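Local coordinates for sulfide-quinone reductase (Aquifex aeolicus, PDB 3HYW), which oxidises hydrogen sulfide with a quinone as electron acceptor, using bound FAD and probably cysteine persulfide intermediates, with polysulfur as product, at residues L101-G106 and G293-I298; E258-A263 and K273-N278; D265-P270 and F281-Y286; N288-G293 and M322-N327. All blocks are in the same frame, centred on the assembly; numbering follows the deposited sequence.

Interaction 1. Residues L101-G106 and G293-I298; sequences LVIATG and GVVTAI. With FAD (flavin-adenine dinucleotide), chain G.
The ATG motif of the FAD-binding Rossmann domain, here Ala104-Thr105-Gly106 at the end of strand 100-103, meets the turn 293-296, with Thr105 and Val295 in the middle. Val295 CG2 lies 3.3 Å from Thr105 OG1, while its other methyl, CG1, settles on the carbonyl oxygen of Ile103. Thr105 has OG1 between the backbone N and the carbonyl carbon (chi1 50°); that turns its methyl the other way, toward the cofactor, where Thr105 CG2 is 3.7 Å from adenine atom C5A of FAD. An alanine here, lacking OG1 and CG2, would probably leave a gap beside Val295 CG2 and take one methyl from the adenine, which would keep only CB of this side chain against it. The pyrophosphate is held from the backbone: Val294 N donates to FAD O2P at 2.9 Å in a nearly straight bond (168°). The same oxygen receives a hydrogen from a water 2.7 Å away, which in turn accepts from Gly106 N at 2.8 Å and from Val295 N at 3.1 Å, tying both segments to one phosphate. At both glycines a CB would collide with the cofactor: on Gly106 with FAD O3P, on Gly293 with FAD O2P. The type I turn that presents Val294 N is closed twice on one acceptor, Gly293 O taking the amide of Thr296 and, at 2.7 Å, its hydroxyl OG1.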
loop_
_atom_site.group_PDB
_atom_site.type_symbol
_atom_site.label_atom_id
_atom_site.label_comp_id
_atom_site.label_asym_id
_atom_site.label_seq_id
_atom_site.Cartn_x
_atom_site.Cartn_y
_atom_site.Cartn_z
ATOM N N LEU A 101 8.003 19.375 -44.483
ATOM C CA LEU A 101 7.704 17.953 -44.340
ATOM C C LEU A 101 7.319 17.615 -42.903
ATOM O O LEU A 101 8.017 17.995 -41.965
ATOM C CB LEU A 101 8.913 17.100 -44.754
ATOM C CG LEU A 101 8.803 15.585 -44.539
ATOM C CD1 LEU A 101 7.882 14.969 -45.578
ATOM C CD2 LEU A 101 10.157 14.905 -44.561
ATOM N N VAL A 102 6.210 16.898 -42.749
ATOM C CA VAL A 102 5.793 16.378 -41.442
ATOM C C VAL A 102 5.876 14.849 -41.447
ATOM O O VAL A 102 5.181 14.178 -42.216
ATOM C CB VAL A 102 4.351 16.812 -41.069
ATOM C CG1 VAL A 102 3.960 16.263 -39.704
ATOM C CG2 VAL A 102 4.217 18.321 -41.092
ATOM N N ILE A 103 6.726 14.310 -40.581
ATOM C CA ILE A 103 6.865 12.863 -40.446
ATOM C C ILE A 103 5.998 12.373 -39.296
ATOM O O ILE A 103 6.201 12.763 -38.139
ATOM C CB ILE A 103 8.343 12.430 -40.257
ATOM C CG1 ILE A 103 9.214 13.039 -41.366
ATOM C CG2 ILE A 103 8.447 10.888 -40.227
ATOM C CD1 ILE A 103 10.706 12.925 -41.142
ATOM N N ALA A 104 5.023 11.525 -39.625
ATOM C CA ALA A 104 4.051 11.027 -38.646
ATOM C C ALA A 104 3.670 9.560 -38.906
ATOM O O ALA A 104 2.482 9.201 -38.939
ATOM C CB ALA A 104 2.807 11.922 -38.641
ATOM N N THR A 105 4.687 8.724 -39.071
ATOM C CA THR A 105 4.521 7.332 -39.483
ATOM C C THR A 105 4.146 6.356 -38.352
ATOM O O THR A 105 3.930 5.172 -38.602
ATOM C CB THR A 105 5.799 6.806 -40.182
ATOM O OG1 THR A 105 6.937 7.104 -39.374
ATOM C CG2 THR A 105 5.983 7.457 -41.536
ATOM N N GLY A 106 4.071 6.844 -37.119
ATOM C CA GLY A 106 3.680 5.995 -35.988
ATOM C C GLY A 106 4.788 5.037 -35.573
ATOM O O GLY A 106 5.932 5.199 -35.994
ATOM N N GLY A 293 3.979 12.671 -33.308
ATOM C CA GLY A 293 3.519 11.351 -32.911
ATOM C C GLY A 293 4.560 10.435 -32.307
ATOM O O GLY A 293 5.588 10.884 -31.795
ATOM N N VAL A 294 4.270 9.133 -32.367
ATOM C CA VAL A 294 5.099 8.096 -31.754
ATOM C C VAL A 294 6.483 8.016 -32.399
ATOM O O VAL A 294 7.462 7.621 -31.760
ATOM C CB VAL A 294 4.395 6.706 -31.854
ATOM C CG1 VAL A 294 5.304 5.593 -31.366
ATOM C CG2 VAL A 294 3.092 6.716 -31.057
ATOM N N VAL A 295 6.558 8.404 -33.665
ATOM C CA VAL A 295 7.804 8.346 -34.419
ATOM C C VAL A 295 8.861 9.342 -33.920
ATOM O O VAL A 295 10.020 9.264 -34.317
ATOM C CB VAL A 295 7.553 8.527 -35.942
ATOM C CG1 VAL A 295 7.327 10.001 -36.297
ATOM C CG2 VAL A 295 8.717 7.945 -36.745
ATOM N N THR A 296 8.460 10.280 -33.064
ATOM C CA THR A 296 9.392 11.291 -32.533
ATOM C C THR A 296 10.310 10.729 -31.443
ATOM O O THR A 296 9.867 9.995 -30.562
ATOM C CB THR A 296 8.670 12.560 -32.014
ATOM O OG1 THR A 296 7.745 12.228 -30.964
ATOM C CG2 THR A 296 7.935 13.255 -33.154
ATOM N N ALA A 297 11.590 11.081 -31.505
ATOM C CA ALA A 297 12.547 10.633 -30.500
ATOM C C ALA A 297 12.451 11.508 -29.248
ATOM O O ALA A 297 12.902 12.658 -29.232
ATOM C CB ALA A 297 13.961 10.646 -31.063
ATOM N N ILE A 298 11.851 10.958 -28.199
ATOM C CA ILE A 298 11.747 11.655 -26.924
ATOM C C ILE A 298 12.487 10.800 -25.901
ATOM O O ILE A 298 12.202 9.610 -25.788
ATOM C CB ILE A 298 10.269 11.868 -26.484
ATOM C CG1 ILE A 298 9.490 12.681 -27.521
ATOM C CG2 ILE A 298 10.192 12.584 -25.124
ATOM C CD1 ILE A 298 8.008 12.825 -27.185
HETATM P PA FAD G . -0.555 6.059 -36.038
HETATM O O1A FAD G . -1.862 6.656 -35.581
HETATM O O2A FAD G . -0.304 4.597 -35.832
HETATM O O5B FAD G . -0.427 6.418 -37.590
HETATM C C5B FAD G . 0.732 6.174 -38.371
HETATM C C4B FAD G . 0.293 6.203 -39.826
HETATM O O4B FAD G . 1.434 6.217 -40.683
HETATM C C3B FAD G . -0.490 4.952 -40.191
HETATM O O3B FAD G . -1.587 5.327 -41.032
HETATM C C2B FAD G . 0.512 4.111 -40.958
HETATM O O2B FAD G . -0.125 3.237 -41.887
HETATM C C1B FAD G . 1.332 5.180 -41.658
HETATM N N9A FAD G . 2.695 4.759 -42.080
HETATM C C8A FAD G . 3.564 3.981 -41.399
HETATM N N7A FAD G . 4.704 3.863 -42.125
HETATM C C5A FAD G . 4.535 4.569 -43.269
HETATM C C6A FAD G . 5.336 4.812 -44.383
HETATM N N6A FAD G . 6.578 4.283 -44.463
HETATM N N1A FAD G . 4.861 5.591 -45.391
HETATM C C2A FAD G . 3.629 6.127 -45.330
HETATM N N3A FAD G . 2.837 5.905 -44.269
HETATM C C4A FAD G . 3.269 5.136 -43.228
HETATM N N1 FAD G . -3.334 6.831 -26.770
HETATM C C2 FAD G . -4.265 7.424 -25.974
HETATM O O2 FAD G . -4.167 8.636 -25.701
HETATM N N3 FAD G . -5.313 6.727 -25.474
HETATM C C4 FAD G . -5.451 5.416 -25.761
HETATM O O4 FAD G . -6.494 4.693 -25.257
HETATM C C4X FAD G . -4.510 4.788 -26.569
HETATM N N5 FAD G . -4.650 3.473 -26.847
HETATM C C5X FAD G . -3.753 2.843 -27.637
HETATM C C6 FAD G . -3.927 1.485 -27.922
HETATM C C7 FAD G . -3.014 0.809 -28.725
HETATM C C7M FAD G . -3.239 -0.666 -29.002
HETATM C C8 FAD G . -1.919 1.504 -29.244
HETATM C C8M FAD G . -0.882 0.830 -30.122
HETATM C C9 FAD G . -1.749 2.860 -28.950
HETATM C C9A FAD G . -2.670 3.556 -28.151
HETATM N N10 FAD G . -2.525 4.886 -27.876
HETATM C C10 FAD G . -3.433 5.510 -27.081
HETATM C "C1'" FAD G . -1.335 5.620 -28.366
HETATM C "C2'" FAD G . -1.442 6.575 -29.537
HETATM O "O2'" FAD G . -2.534 7.483 -29.341
HETATM C "C3'" FAD G . -1.550 5.770 -30.832
HETATM O "O3'" FAD G . -0.391 4.911 -30.957
HETATM C "C4'" FAD G . -1.651 6.684 -32.046
HETATM O "O4'" FAD G . -2.159 5.911 -33.141
HETATM C "C5'" FAD G . -0.294 7.280 -32.404
HETATM O "O5'" FAD G . -0.438 8.201 -33.481
HETATM P P FAD G . 0.644 8.307 -34.672
HETATM O O1P FAD G . 0.132 9.326 -35.655
HETATM O O2P FAD G . 2.038 8.466 -34.103
HETATM O O3P FAD G . 0.658 6.844 -35.348
HETATM O O HOH W 1 4.166 9.207 -35.536
#

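Interaction 2. Residues E258-A263 and K273-N278; sequences EVVASA and KMVIVN. With SO4 (sulfate ion), chain N.
The flat group is the carboxylate of Glu258, and Lys273 reaches it on the OE2 side: Lys273 NZ donates to Glu258 OE2 at 2.8 Å, and OE2 receives it on its syn lone pair. One chain of this salt bridge is bent and the other straight. Glu258 folds at chi2 (-60°), turning CD back toward the other segment, whereas Lys273 runs fully extended beyond CG. On its way its CD passes Ala261 CB at 4.1 Å, and its CE approaches Glu258 OE2. Deeper in, Val260 places CG1 3.3 Å from the carbonyl oxygen of Lys273 and sets CG2 against Val275 CG2 at 3.8 Å, the two valines crossing at about a right angle. Ile103 of strand 100-103 touches both of them. At the start of helix 258-261 the backbone amides point to a sulfate ion, probably from the crystallisation liquor: Glu258 N donates to O2 at 2.9 Å and Val259 N to O3 at 3.1 Å, with Lys77 and Lys108 also bonded to the anion. The contact is thus ionic outside and apolar within. Lys273 O is buried under Val260 without a hydrogen-bonding partner, so the inner part rests on van der Waals packing, while the charged pair lies at the more exposed side, where solvent would probably weaken its attraction.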
loop_
_atom_site.group_PDB
_atom_site.type_symbol
_atom_site.label_atom_id
_atom_site.label_comp_id
_atom_site.label_asym_id
_atom_site.label_seq_id
_atom_site.Cartn_x
_atom_site.Cartn_y
_atom_site.Cartn_z
ATOM N N GLU A 258 12.186 2.860 -41.908
ATOM C CA GLU A 258 13.285 2.990 -42.851
ATOM C C GLU A 258 13.248 4.303 -43.624
ATOM O O GLU A 258 14.291 4.826 -44.001
ATOM C CB GLU A 258 13.315 1.793 -43.800
ATOM C CG GLU A 258 13.648 0.491 -43.091
ATOM C CD GLU A 258 15.008 0.535 -42.411
ATOM O OE1 GLU A 258 16.023 0.584 -43.136
ATOM O OE2 GLU A 258 15.061 0.518 -41.157
ATOM N N VAL A 259 12.051 4.841 -43.841
ATOM C CA VAL A 259 11.907 6.143 -44.506
ATOM C C VAL A 259 12.613 7.252 -43.709
ATOM O O VAL A 259 13.233 8.144 -44.293
ATOM C CB VAL A 259 10.413 6.499 -44.807
ATOM C CG1 VAL A 259 9.599 6.633 -43.537
ATOM C CG2 VAL A 259 10.313 7.770 -45.640
ATOM N N VAL A 260 12.531 7.181 -42.382
ATOM C CA VAL A 260 13.243 8.131 -41.530
ATOM C C VAL A 260 14.757 7.882 -41.603
ATOM O O VAL A 260 15.530 8.815 -41.819
ATOM C CB VAL A 260 12.717 8.125 -40.077
ATOM C CG1 VAL A 260 13.588 8.985 -39.180
ATOM C CG2 VAL A 260 11.298 8.664 -40.039
ATOM N N ALA A 261 15.159 6.620 -41.439
ATOM C CA ALA A 261 16.566 6.209 -41.576
ATOM C C ALA A 261 17.206 6.687 -42.886
ATOM O O ALA A 261 18.393 6.997 -42.924
ATOM C CB ALA A 261 16.690 4.693 -41.436
ATOM N N SER A 262 16.407 6.764 -43.948
ATOM C CA SER A 262 16.891 7.192 -45.260
ATOM C C SER A 262 17.358 8.658 -45.317
ATOM O O SER A 262 18.150 9.022 -46.183
ATOM C CB SER A 262 15.833 6.927 -46.333
ATOM O OG SER A 262 14.765 7.854 -46.241
ATOM N N ALA A 263 16.883 9.481 -44.386
ATOM C CA ALA A 263 17.232 10.910 -44.353
ATOM C C ALA A 263 18.584 11.199 -43.677
ATOM O O ALA A 263 19.050 12.344 -43.658
ATOM C CB ALA A 263 16.107 11.714 -43.684
ATOM N N LYS A 273 16.072 5.017 -34.767
ATOM C CA LYS A 273 15.557 5.449 -36.082
ATOM C C LYS A 273 14.330 6.370 -35.983
ATOM O O LYS A 273 13.622 6.590 -36.968
ATOM C CB LYS A 273 15.283 4.254 -37.015
ATOM C CG LYS A 273 16.538 3.529 -37.504
ATOM C CD LYS A 273 16.190 2.234 -38.238
ATOM C CE LYS A 273 17.438 1.561 -38.796
ATOM N NZ LYS A 273 17.149 0.207 -39.346
ATOM N N MET A 274 14.093 6.914 -34.796
ATOM C CA MET A 274 13.009 7.864 -34.616
ATOM C C MET A 274 13.476 9.262 -34.995
ATOM O O MET A 274 14.685 9.510 -35.097
ATOM C CB MET A 274 12.468 7.813 -33.186
ATOM C CG MET A 274 11.641 6.573 -32.931
ATOM S SD MET A 274 10.843 6.555 -31.325
ATOM C CE MET A 274 12.148 6.092 -30.248
ATOM N N VAL A 275 12.518 10.167 -35.212
ATOM C CA VAL A 275 12.827 11.517 -35.692
ATOM C C VAL A 275 13.460 12.402 -34.615
ATOM O O VAL A 275 12.875 12.627 -33.555
ATOM C CB VAL A 275 11.578 12.231 -36.272
ATOM C CG1 VAL A 275 11.971 13.578 -36.880
ATOM C CG2 VAL A 275 10.883 11.340 -37.325
ATOM N N ILE A 276 14.648 12.916 -34.909
ATOM C CA ILE A 276 15.304 13.873 -34.025
ATOM C C ILE A 276 14.542 15.193 -34.099
ATOM O O ILE A 276 14.408 15.797 -35.165
ATOM C CB ILE A 276 16.796 14.076 -34.374
ATOM C CG1 ILE A 276 17.542 12.732 -34.345
ATOM C CG2 ILE A 276 17.450 15.089 -33.404
ATOM C CD1 ILE A 276 18.960 12.771 -34.961
ATOM N N VAL A 277 14.000 15.612 -32.960
ATOM C CA VAL A 277 13.266 16.870 -32.888
ATOM C C VAL A 277 13.745 17.684 -31.705
ATOM O O VAL A 277 14.344 17.139 -30.772
ATOM C CB VAL A 277 11.715 16.670 -32.809
ATOM C CG1 VAL A 277 11.174 16.073 -34.102
ATOM C CG2 VAL A 277 11.294 15.837 -31.584
ATOM N N ASN A 278 13.495 18.989 -31.764
ATOM C CA ASN A 278 13.738 19.867 -30.625
ATOM C C ASN A 278 12.430 20.098 -29.849
ATOM O O ASN A 278 11.461 19.372 -30.055
ATOM C CB ASN A 278 14.407 21.178 -31.075
ATOM C CG ASN A 278 13.568 21.977 -32.070
ATOM O OD1 ASN A 278 12.335 21.881 -32.102
ATOM N ND2 ASN A 278 14.242 22.800 -32.873
HETATM S S SO4 N . 9.080 1.699 -43.530
HETATM O O1 SO4 N . 8.969 0.610 -44.486
HETATM O O2 SO4 N . 9.874 1.211 -42.405
HETATM O O3 SO4 N . 9.719 2.857 -44.146
HETATM O O4 SO4 N . 7.737 2.057 -43.079
#

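Interaction 3. Residues D265-P270 and F281-Y286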
loop_
_atom_site.group_PDB
_atom_site.type_symbol
_atom_site.label_atom_id
_atom_site.label_comp_id
_atom_site.label_asym_id
_atom_site.label_seq_id
_atom_site.Cartn_x
_atom_site.Cartn_y
_atom_site.Cartn_z
ATOM N N ASP A 265 21.691 10.622 -40.440
ATOM C CA ASP A 265 21.817 10.657 -38.975
ATOM C C ASP A 265 21.540 12.012 -38.309
ATOM O O ASP A 265 21.572 12.109 -37.086
ATOM C CB ASP A 265 23.170 10.070 -38.516
ATOM C CG ASP A 265 24.373 10.830 -39.059
ATOM O OD1 ASP A 265 24.255 12.023 -39.413
ATOM O OD2 ASP A 265 25.467 10.226 -39.115
ATOM N N LYS A 266 21.285 13.048 -39.112
ATOM C CA LYS A 266 20.802 14.338 -38.597
ATOM C C LYS A 266 19.282 14.327 -38.413
ATOM O O LYS A 266 18.731 15.171 -37.702
ATOM C CB LYS A 266 21.201 15.504 -39.518
ATOM C CG LYS A 266 22.697 15.610 -39.849
ATOM C CD LYS A 266 23.560 15.841 -38.609
ATOM C CE LYS A 266 25.034 15.945 -38.980
ATOM N NZ LYS A 266 25.596 14.658 -39.503
ATOM N N VAL A 267 18.616 13.371 -39.058
ATOM C CA VAL A 267 17.155 13.244 -38.985
ATOM C C VAL A 267 16.740 11.984 -38.218
ATOM O O VAL A 267 15.828 12.027 -37.390
ATOM C CB VAL A 267 16.512 13.251 -40.397
ATOM C CG1 VAL A 267 14.989 13.057 -40.319
ATOM C CG2 VAL A 267 16.850 14.544 -41.145
ATOM N N ALA A 268 17.409 10.869 -38.505
ATOM C CA ALA A 268 17.133 9.599 -37.825
ATOM C C ALA A 268 18.040 9.414 -36.615
ATOM O O ALA A 268 19.261 9.378 -36.758
ATOM C CB ALA A 268 17.300 8.427 -38.795
ATOM N N ASN A 269 17.437 9.320 -35.429
ATOM C CA ASN A 269 18.161 8.992 -34.194
ATOM C C ASN A 269 18.889 7.652 -34.359
ATOM O O ASN A 269 18.261 6.655 -34.694
ATOM C CB ASN A 269 17.171 8.941 -33.012
ATOM C CG ASN A 269 17.826 8.545 -31.693
ATOM O OD1 ASN A 269 18.471 7.499 -31.587
ATOM N ND2 ASN A 269 17.638 9.370 -30.670
ATOM N N PRO A 270 20.216 7.625 -34.125
ATOM C CA PRO A 270 21.002 6.401 -34.341
ATOM C C PRO A 270 20.462 5.178 -33.593
ATOM O O PRO A 270 20.369 4.085 -34.177
ATOM C CB PRO A 270 22.389 6.771 -33.799
ATOM C CG PRO A 270 22.461 8.235 -33.909
ATOM C CD PRO A 270 21.062 8.742 -33.664
ATOM N N PHE A 281 9.313 20.485 -31.872
ATOM C CA PHE A 281 9.089 19.311 -32.729
ATOM C C PHE A 281 9.547 19.502 -34.169
ATOM O O PHE A 281 8.997 18.932 -35.116
ATOM C CB PHE A 281 7.664 18.762 -32.560
ATOM C CG PHE A 281 7.519 17.962 -31.300
ATOM C CD1 PHE A 281 7.521 18.598 -30.060
ATOM C CD2 PHE A 281 7.496 16.572 -31.342
ATOM C CE1 PHE A 281 7.458 17.861 -28.877
ATOM C CE2 PHE A 281 7.432 15.828 -30.163
ATOM C CZ PHE A 281 7.399 16.476 -28.932
ATOM N N GLN A 282 10.603 20.301 -34.281
ATOM C CA GLN A 282 11.272 20.589 -35.519
ATOM C C GLN A 282 12.631 19.906 -35.477
ATOM O O GLN A 282 13.274 19.855 -34.427
ATOM C CB GLN A 282 11.434 22.107 -35.616
ATOM C CG GLN A 282 12.311 22.641 -36.733
ATOM C CD GLN A 282 12.576 24.119 -36.543
ATOM O OE1 GLN A 282 13.098 24.532 -35.509
ATOM N NE2 GLN A 282 12.194 24.925 -37.524
ATOM N N ASN A 283 13.069 19.373 -36.614
ATOM C CA ASN A 283 14.424 18.837 -36.707
ATOM C C ASN A 283 15.438 19.974 -36.556
ATOM O O ASN A 283 15.269 21.021 -37.175
ATOM C CB ASN A 283 14.637 18.121 -38.038
ATOM C CG ASN A 283 15.969 17.409 -38.102
ATOM O OD1 ASN A 283 16.209 16.437 -37.378
ATOM N ND2 ASN A 283 16.846 17.892 -38.958
ATOM N N PRO A 284 16.471 19.783 -35.710
ATOM C CA PRO A 284 17.494 20.805 -35.479
ATOM C C PRO A 284 18.312 21.202 -36.708
ATOM O O PRO A 284 18.774 22.343 -36.786
ATOM C CB PRO A 284 18.409 20.151 -34.434
ATOM C CG PRO A 284 17.535 19.155 -33.750
ATOM C CD PRO A 284 16.693 18.602 -34.857
ATOM N N THR A 285 18.508 20.271 -37.642
ATOM C CA THR A 285 19.381 20.503 -38.800
ATOM C C THR A 285 18.587 21.005 -40.007
ATOM O O THR A 285 18.956 21.999 -40.636
ATOM C CB THR A 285 20.182 19.227 -39.179
ATOM O OG1 THR A 285 20.927 18.771 -38.046
ATOM C CG2 THR A 285 21.149 19.499 -40.325
ATOM N N TYR A 286 17.505 20.305 -40.330
ATOM C CA TYR A 286 16.627 20.695 -41.426
ATOM C C TYR A 286 15.367 21.312 -40.833
ATOM O O TYR A 286 14.466 20.611 -40.369
ATOM C CB TYR A 286 16.312 19.498 -42.332
ATOM C CG TYR A 286 17.541 18.866 -42.962
ATOM C CD1 TYR A 286 18.125 17.725 -42.410
ATOM C CD2 TYR A 286 18.124 19.415 -44.112
ATOM C CE1 TYR A 286 19.262 17.138 -42.984
ATOM C CE2 TYR A 286 19.253 18.840 -44.691
ATOM C CZ TYR A 286 19.816 17.701 -44.120
ATOM O OH TYR A 286 20.930 17.131 -44.695
HETATM O O HOH W 2 19.609 17.317 -36.458
#
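Asn283 holds CG anti to its backbone N (chi1 -173°), which carries it toward the backbone of Lys266 and Val267. Tyr286 has CG anti to its carbonyl carbon (chi1 -60°), which sets CG, where the ring begins, on the side of Val267. There Val267 CG2 meets Tyr286 CD1 at 3.7 Å, the two side chains crossing at about a right angle. One face of the ring takes Thr285 CG2, 4.0 Å above the plane and offset toward the rim, while the phenol oxygen is hydrogen-bonded to Asp84. As modelled, Asn283 OD1 stands 2.8 Å from Lys266 O; the amide is probably turned over, and turned back it would set its nitrogen there, where it may donate to Lys266 O. An alanine in place of Asn283 would probably leave Lys266 O without this polar neighbour and open a gap beside Val267. A second link is made through water: it donates to Lys266 O at 2.6 Å and sits 2.5 Å from Thr285 OG1. Thr285 OG1 also lies 3.6 Å from Lys266 CB; the chain stays alongside as far as CD, and only its end leads away, where NZ forms a salt bridge with Asp265 OD1 at 3.0 Å. Neither segment has regular secondary structure; both belong to the connection between helix 258-261 and strand 289-291, and Val267 and Asn283 each bond through the backbone, to Ile276 and Ile289. The chemistry is mixed: one carbonyl is approached by an amide and a water, the valine-tyrosine contact is the main apolar part, and the lysine charge is met within its own segment.

Interaction 4. Residues N288-G293 and M322-N327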
loop_
_atom_site.group_PDB
_atom_site.type_symbol
_atom_site.label_atom_id
_atom_site.label_comp_id
_atom_site.label_asym_id
_atom_site.label_seq_id
_atom_site.Cartn_x
_atom_site.Cartn_y
_atom_site.Cartn_z
ATOM N N ASN A 288 12.831 22.760 -41.937
ATOM C CA ASN A 288 11.548 22.539 -42.605
ATOM C C ASN A 288 11.016 21.108 -42.436
ATOM O O ASN A 288 10.014 20.733 -43.055
ATOM C CB ASN A 288 11.623 22.943 -44.089
ATOM C CG ASN A 288 12.544 22.048 -44.910
ATOM O OD1 ASN A 288 13.520 21.508 -44.405
ATOM N ND2 ASN A 288 12.235 21.905 -46.195
ATOM N N ILE A 289 11.689 20.322 -41.597
ATOM C CA ILE A 289 11.226 18.976 -41.240
ATOM C C ILE A 289 10.739 18.962 -39.793
ATOM O O ILE A 289 11.426 19.437 -38.889
ATOM C CB ILE A 289 12.321 17.888 -41.444
ATOM C CG1 ILE A 289 12.729 17.796 -42.924
ATOM C CG2 ILE A 289 11.833 16.526 -40.934
ATOM C CD1 ILE A 289 13.849 16.802 -43.213
ATOM N N PHE A 290 9.536 18.425 -39.600
ATOM C CA PHE A 290 8.916 18.331 -38.292
ATOM C C PHE A 290 8.510 16.872 -38.058
ATOM O O PHE A 290 8.255 16.125 -39.006
ATOM C CB PHE A 290 7.688 19.258 -38.206
ATOM C CG PHE A 290 8.019 20.726 -38.331
ATOM C CD1 PHE A 290 8.192 21.313 -39.581
ATOM C CD2 PHE A 290 8.156 21.521 -37.201
ATOM C CE1 PHE A 290 8.511 22.662 -39.698
ATOM C CE2 PHE A 290 8.462 22.876 -37.307
ATOM C CZ PHE A 290 8.642 23.446 -38.552
ATOM N N GLY A 291 8.484 16.460 -36.797
ATOM C CA GLY A 291 8.006 15.124 -36.447
ATOM C C GLY A 291 6.806 15.241 -35.527
ATOM O O GLY A 291 6.782 16.093 -34.634
ATOM N N VAL A 292 5.802 14.392 -35.741
ATOM C CA VAL A 292 4.604 14.397 -34.901
ATOM C C VAL A 292 4.236 12.953 -34.581
ATOM O O VAL A 292 4.204 12.110 -35.469
ATOM C CB VAL A 292 3.399 15.105 -35.596
ATOM C CG1 VAL A 292 2.126 15.005 -34.757
ATOM C CG2 VAL A 292 3.706 16.566 -35.880
ATOM N N GLY A 293 3.979 12.671 -33.308
ATOM C CA GLY A 293 3.519 11.351 -32.911
ATOM C C GLY A 293 4.560 10.435 -32.307
ATOM O O GLY A 293 5.588 10.884 -31.795
ATOM N N MET A 322 -0.767 20.570 -33.160
ATOM C CA MET A 322 -1.123 21.999 -33.083
ATOM C C MET A 322 0.122 22.876 -33.147
ATOM O O MET A 322 0.160 23.864 -33.886
ATOM C CB MET A 322 -1.873 22.338 -31.791
ATOM C CG MET A 322 -3.231 21.712 -31.618
ATOM S SD MET A 322 -3.899 22.168 -29.996
ATOM C CE MET A 322 -4.769 20.653 -29.574
ATOM N N ALA A 323 1.130 22.517 -32.353
ATOM C CA ALA A 323 2.394 23.255 -32.315
ATOM C C ALA A 323 3.089 23.252 -33.675
ATOM O O ALA A 323 3.535 24.299 -34.146
ATOM C CB ALA A 323 3.313 22.693 -31.237
ATOM N N VAL A 324 3.161 22.083 -34.310
ATOM C CA VAL A 324 3.849 21.945 -35.599
ATOM C C VAL A 324 3.154 22.743 -36.706
ATOM O O VAL A 324 3.817 23.412 -37.506
ATOM C CB VAL A 324 4.009 20.461 -36.000
ATOM C CG1 VAL A 324 4.309 20.317 -37.503
ATOM C CG2 VAL A 324 5.109 19.809 -35.158
ATOM N N ALA A 325 1.826 22.662 -36.749
ATOM C CA ALA A 325 1.027 23.441 -37.694
ATOM C C ALA A 325 1.234 24.951 -37.537
ATOM O O ALA A 325 1.420 25.649 -38.530
ATOM C CB ALA A 325 -0.449 23.073 -37.585
ATOM N N HIS A 326 1.239 25.446 -36.302
ATOM C CA HIS A 326 1.505 26.869 -36.043
ATOM C C HIS A 326 2.921 27.267 -36.426
ATOM O O HIS A 326 3.133 28.338 -37.002
ATOM C CB HIS A 326 1.232 27.231 -34.585
ATOM C CG HIS A 326 -0.217 27.462 -34.288
ATOM N ND1 HIS A 326 -0.860 28.642 -34.596
ATOM C CD2 HIS A 326 -1.152 26.658 -33.727
ATOM C CE1 HIS A 326 -2.127 28.559 -34.231
ATOM N NE2 HIS A 326 -2.331 27.365 -33.703
ATOM N N ASN A 327 3.879 26.394 -36.110
ATOM C CA ASN A 327 5.279 26.611 -36.442
ATOM C C ASN A 327 5.524 26.720 -37.946
ATOM O O ASN A 327 6.286 27.582 -38.394
ATOM C CB ASN A 327 6.148 25.503 -35.833
ATOM C CG ASN A 327 6.289 25.627 -34.321
ATOM O OD1 ASN A 327 6.677 24.671 -33.639
ATOM N ND2 ASN A 327 5.971 26.795 -33.792
#
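Phe290 leaves strand 289-291 toward the helix, and its CB at once meets Val324, with CG1 of the valine 3.6 Å away and CG2 a little farther. The ring's first atom, CG, lies 3.8 Å from the same Val324 CG1, and CD2 is about equally near both methyls. Farther out, CE2 reaches Asn327 CB at 3.8 Å, one turn along the helix. The ring is turned obliquely to both partners, and the side chains of Phe290 and Val324 run alongside one another with opposite headings. With CG anti to the carbonyl carbon (chi1 -64°), the first ring atom stays beside Val324. Two residues on, Val292 CG2 presses on Val324 CG2 at 3.6 Å, so Val324 sits between Phe290 and Val292, the latter just past the strand. Val102 of the neighbouring strand and Thr17 of helix 12-24 also touch it, and Ile328 adds to the cover of Phe290. No hydrogen bond crosses the interface. The short strand and helix segments run nearly antiparallel, at 167°, with their axes 9.4 Å apart at closest approach. This is the layered alpha/beta packing of a Rossmann-type domain: helix 314-332 lies against the parallel sheet, over its outermost strand 289-291.

How the interactions relate
The contacts gather at one edge of the parallel FAD-binding sheet. Strands 100-103 and 289-291, neighbours in it, carry interactions 1 and 4, whose centres are 10 Å apart and which share Gly293. Interactions 2 and 3, 6 Å apart, lie in helix 258-261 and the connection from it to strand 289-291 and interlock, their segments alternating; both are nested within the loop closed by interaction 1. Probable backbone hydrogen bonds join Val275 to Val295 and Ala297, and Phe281 and Asn283 to strand 289-291. The irregular connection is thus laid against the sheet's outermost strand, helix 314-332 packs on that strand, and the turn at the strand's end faces the FAD pyrophosphate.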